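Local coordinates for 3-hydroxyisobutyrate dehydrogenase (Thermus thermophilus, PDB 2CVZ), which probably catalyses the NADP-dependent oxidation of 3-hydroxyisobutyrate, a step of valine catabolism, at residues Leu37-Gln40 with Glu41-Ser45. Numbering follows the deposited sequence.
Sequences LRHQ and EEFGS
His39, Phe43 and Ser45 meet where helix 34-43 ends and the chain turns into strand 46-47, within a beta-alpha-beta unit of the Rossmann-type domain that binds NADPH. His39 chi1 of -166° sets CG opposite the backbone N, beside the carbonyl carbon, which brings ND1 to Ser45 OG at 2.7 Å in a nearly straight hydrogen bond close to the ring plane. Phe43 approaches differently: its CD1 sits over the centre of one imidazole face, 3.4 Å from His39 NE2, the two ring planes inclined by 42°. Histidine suits this place because it offers a flat face to Phe43 and two ring nitrogens for polar partners, NE2 being hydrogen-bonded to Tyr14 O of helix 13-23. A leucine here would probably leave Ser45 OG and Tyr14 O without their imidazole partner and Phe43 CD1 without the ring face beneath it. Gly44, the first residue past the helix, has a positive phi of 90°, where a CB would press on the preceding carbonyl oxygen; its N still reaches Gln40 O at 3.0 Å. Gln40 OE1 is hydrogen-bonded to Ala47 N, while a water accepts from its NE2 and donates to Glu41 OE2; another water donates to both Glu41 OE2 and Leu37 O.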
ATOM      1  N   LEU C  37      14.204  -4.476  44.358  1.00 25.38           N
ATOM      2  CA  LEU C  37      14.164  -5.208  45.621  1.00 25.91           C
ATOM      3  C   LEU C  37      13.622  -6.617  45.416  1.00 25.46           C
ATOM      4  O   LEU C  37      14.163  -7.583  45.957  1.00 25.64           O
ATOM      5  CB  LEU C  37      13.286  -4.474  46.644  1.00 27.23           C
ATOM      6  CG  LEU C  37      13.787  -3.129  47.172  1.00 28.92           C
ATOM      7  CD1 LEU C  37      12.784  -2.585  48.179  1.00 30.37           C
ATOM      8  CD2 LEU C  37      15.152  -3.298  47.824  1.00 30.31           C
ATOM      9  N   ARG C  38      12.551  -6.730  44.639  1.00 25.19           N
ATOM     10  CA  ARG C  38      11.943  -8.019  44.358  1.00 25.62           C
ATOM     11  C   ARG C  38      12.916  -8.927  43.611  1.00 25.01           C
ATOM     12  O   ARG C  38      12.989 -10.127  43.841  1.00 23.23           O
ATOM     13  CB  ARG C  38      10.694  -7.784  43.508  1.00 28.80           C
ATOM     14  CG  ARG C  38      10.092  -9.087  42.984  1.00 33.86           C
ATOM     15  CD  ARG C  38       8.650  -8.902  42.500  1.00 39.28           C
ATOM     16  NE  ARG C  38       8.402  -9.705  41.298  1.00 43.89           N
ATOM     17  CZ  ARG C  38       8.094  -9.044  40.168  1.00 45.65           C
ATOM     18  NH1 ARG C  38       8.029  -7.724  40.166  1.00 47.10           N
ATOM     19  NH2 ARG C  38       7.860  -9.729  39.044  1.00 46.74           N
ATOM     20  N   HIS C  39      13.674  -8.333  42.693  1.00 23.59           N
ATOM     21  CA  HIS C  39      14.640  -9.079  41.892  1.00 23.47           C
ATOM     22  C   HIS C  39      15.733  -9.662  42.791  1.00 23.28           C
ATOM     23  O   HIS C  39      16.159 -10.805  42.609  1.00 23.19           O
ATOM     24  CB  HIS C  39      15.250  -8.155  40.827  1.00 21.32           C
ATOM     25  CG  HIS C  39      15.990  -8.877  39.744  1.00 19.94           C
ATOM     26  ND1 HIS C  39      17.287  -9.321  39.893  1.00 20.73           N
ATOM     27  CD2 HIS C  39      15.607  -9.247  38.499  1.00 18.61           C
ATOM     28  CE1 HIS C  39      17.671  -9.932  38.785  1.00 19.59           C
ATOM     29  NE2 HIS C  39      16.669  -9.902  37.924  1.00 17.85           N
ATOM     30  N   GLN C  40      16.178  -8.873  43.762  1.00 23.13           N
ATOM     31  CA  GLN C  40      17.202  -9.322  44.697  1.00 25.27           C
ATOM     32  C   GLN C  40      16.694 -10.536  45.465  1.00 26.17           C
ATOM     33  O   GLN C  40      17.419 -11.506  45.659  1.00 24.80           O
ATOM     34  CB  GLN C  40      17.554  -8.206  45.680  1.00 26.93           C
ATOM     35  CG  GLN C  40      18.508  -8.644  46.783  1.00 29.94           C
ATOM     36  CD  GLN C  40      18.900  -7.509  47.702  1.00 30.55           C
ATOM     37  OE1 GLN C  40      19.280  -6.430  47.247  1.00 30.30           O
ATOM     38  NE2 GLN C  40      18.827  -7.751  49.008  1.00 32.25           N
ATOM     39  N   GLU C  41      15.439 -10.472  45.897  1.00 26.70           N
ATOM     40  CA  GLU C  41      14.827 -11.568  46.642  1.00 27.18           C
ATOM     41  C   GLU C  41      14.612 -12.804  45.775  1.00 27.38           C
ATOM     42  O   GLU C  41      14.704 -13.936  46.252  1.00 27.11           O
ATOM     43  CB  GLU C  41      13.478 -11.125  47.217  1.00 27.78           C
ATOM     44  CG  GLU C  41      13.564 -10.018  48.248  1.00 27.43           C
ATOM     45  CD  GLU C  41      14.340 -10.433  49.485  1.00 29.24           C
ATOM     46  OE1 GLU C  41      14.029 -11.502  50.054  1.00 31.39           O
ATOM     47  OE2 GLU C  41      15.255  -9.688  49.889  1.00 27.67           O
ATOM     48  N   GLU C  42      14.338 -12.588  44.495  1.00 26.56           N
ATOM     49  CA  GLU C  42      14.074 -13.696  43.593  1.00 27.35           C
ATOM     50  C   GLU C  42      15.297 -14.350  42.953  1.00 26.45           C
ATOM     51  O   GLU C  42      15.288 -15.556  42.718  1.00 26.73           O
ATOM     52  CB  GLU C  42      13.111 -13.251  42.488  1.00 27.12           C
ATOM     53  CG  GLU C  42      12.529 -14.408  41.683  1.00 29.71           C
ATOM     54  CD  GLU C  42      11.546 -13.961  40.615  1.00 30.72           C
ATOM     55  OE1 GLU C  42      10.894 -12.913  40.799  1.00 31.09           O
ATOM     56  OE2 GLU C  42      11.414 -14.672  39.597  1.00 32.39           O
ATOM     57  N   PHE C  43      16.346 -13.574  42.690  1.00 25.88           N
ATOM     58  CA  PHE C  43      17.529 -14.117  42.024  1.00 25.00           C
ATOM     59  C   PHE C  43      18.879 -14.017  42.727  1.00 24.59           C
ATOM     60  O   PHE C  43      19.856 -14.606  42.265  1.00 23.91           O
ATOM     61  CB  PHE C  43      17.678 -13.477  40.643  1.00 25.61           C
ATOM     62  CG  PHE C  43      16.497 -13.682  39.746  1.00 25.52           C
ATOM     63  CD1 PHE C  43      15.588 -12.655  39.527  1.00 25.60           C
ATOM     64  CD2 PHE C  43      16.302 -14.900  39.103  1.00 26.70           C
ATOM     65  CE1 PHE C  43      14.504 -12.834  38.675  1.00 25.23           C
ATOM     66  CE2 PHE C  43      15.220 -15.090  38.249  1.00 26.65           C
ATOM     67  CZ  PHE C  43      14.319 -14.052  38.034  1.00 27.63           C
ATOM     68  N   GLY C  44      18.961 -13.265  43.817  1.00 23.72           N
ATOM     69  CA  GLY C  44      20.240 -13.148  44.498  1.00 24.08           C
ATOM     70  C   GLY C  44      21.089 -11.995  43.991  1.00 22.88           C
ATOM     71  O   GLY C  44      22.297 -11.936  44.236  1.00 23.01           O
ATOM     72  N   SER C  45      20.462 -11.083  43.257  1.00 22.93           N
ATOM     73  CA  SER C  45      21.165  -9.913  42.755  1.00 22.47           C
ATOM     74  C   SER C  45      21.184  -8.932  43.917  1.00 23.96           C
ATOM     75  O   SER C  45      20.659  -9.236  44.991  1.00 23.95           O
ATOM     76  CB  SER C  45      20.407  -9.304  41.574  1.00 22.55           C
ATOM     77  OG  SER C  45      19.051  -9.058  41.916  1.00 22.49           O
TER
HETATM   78  O   HOH W   1      15.491  -7.285  48.522  1.00 32.01           O
HETATM   79  O   HOH W   2      17.616 -10.426  50.349  1.00 38.34           O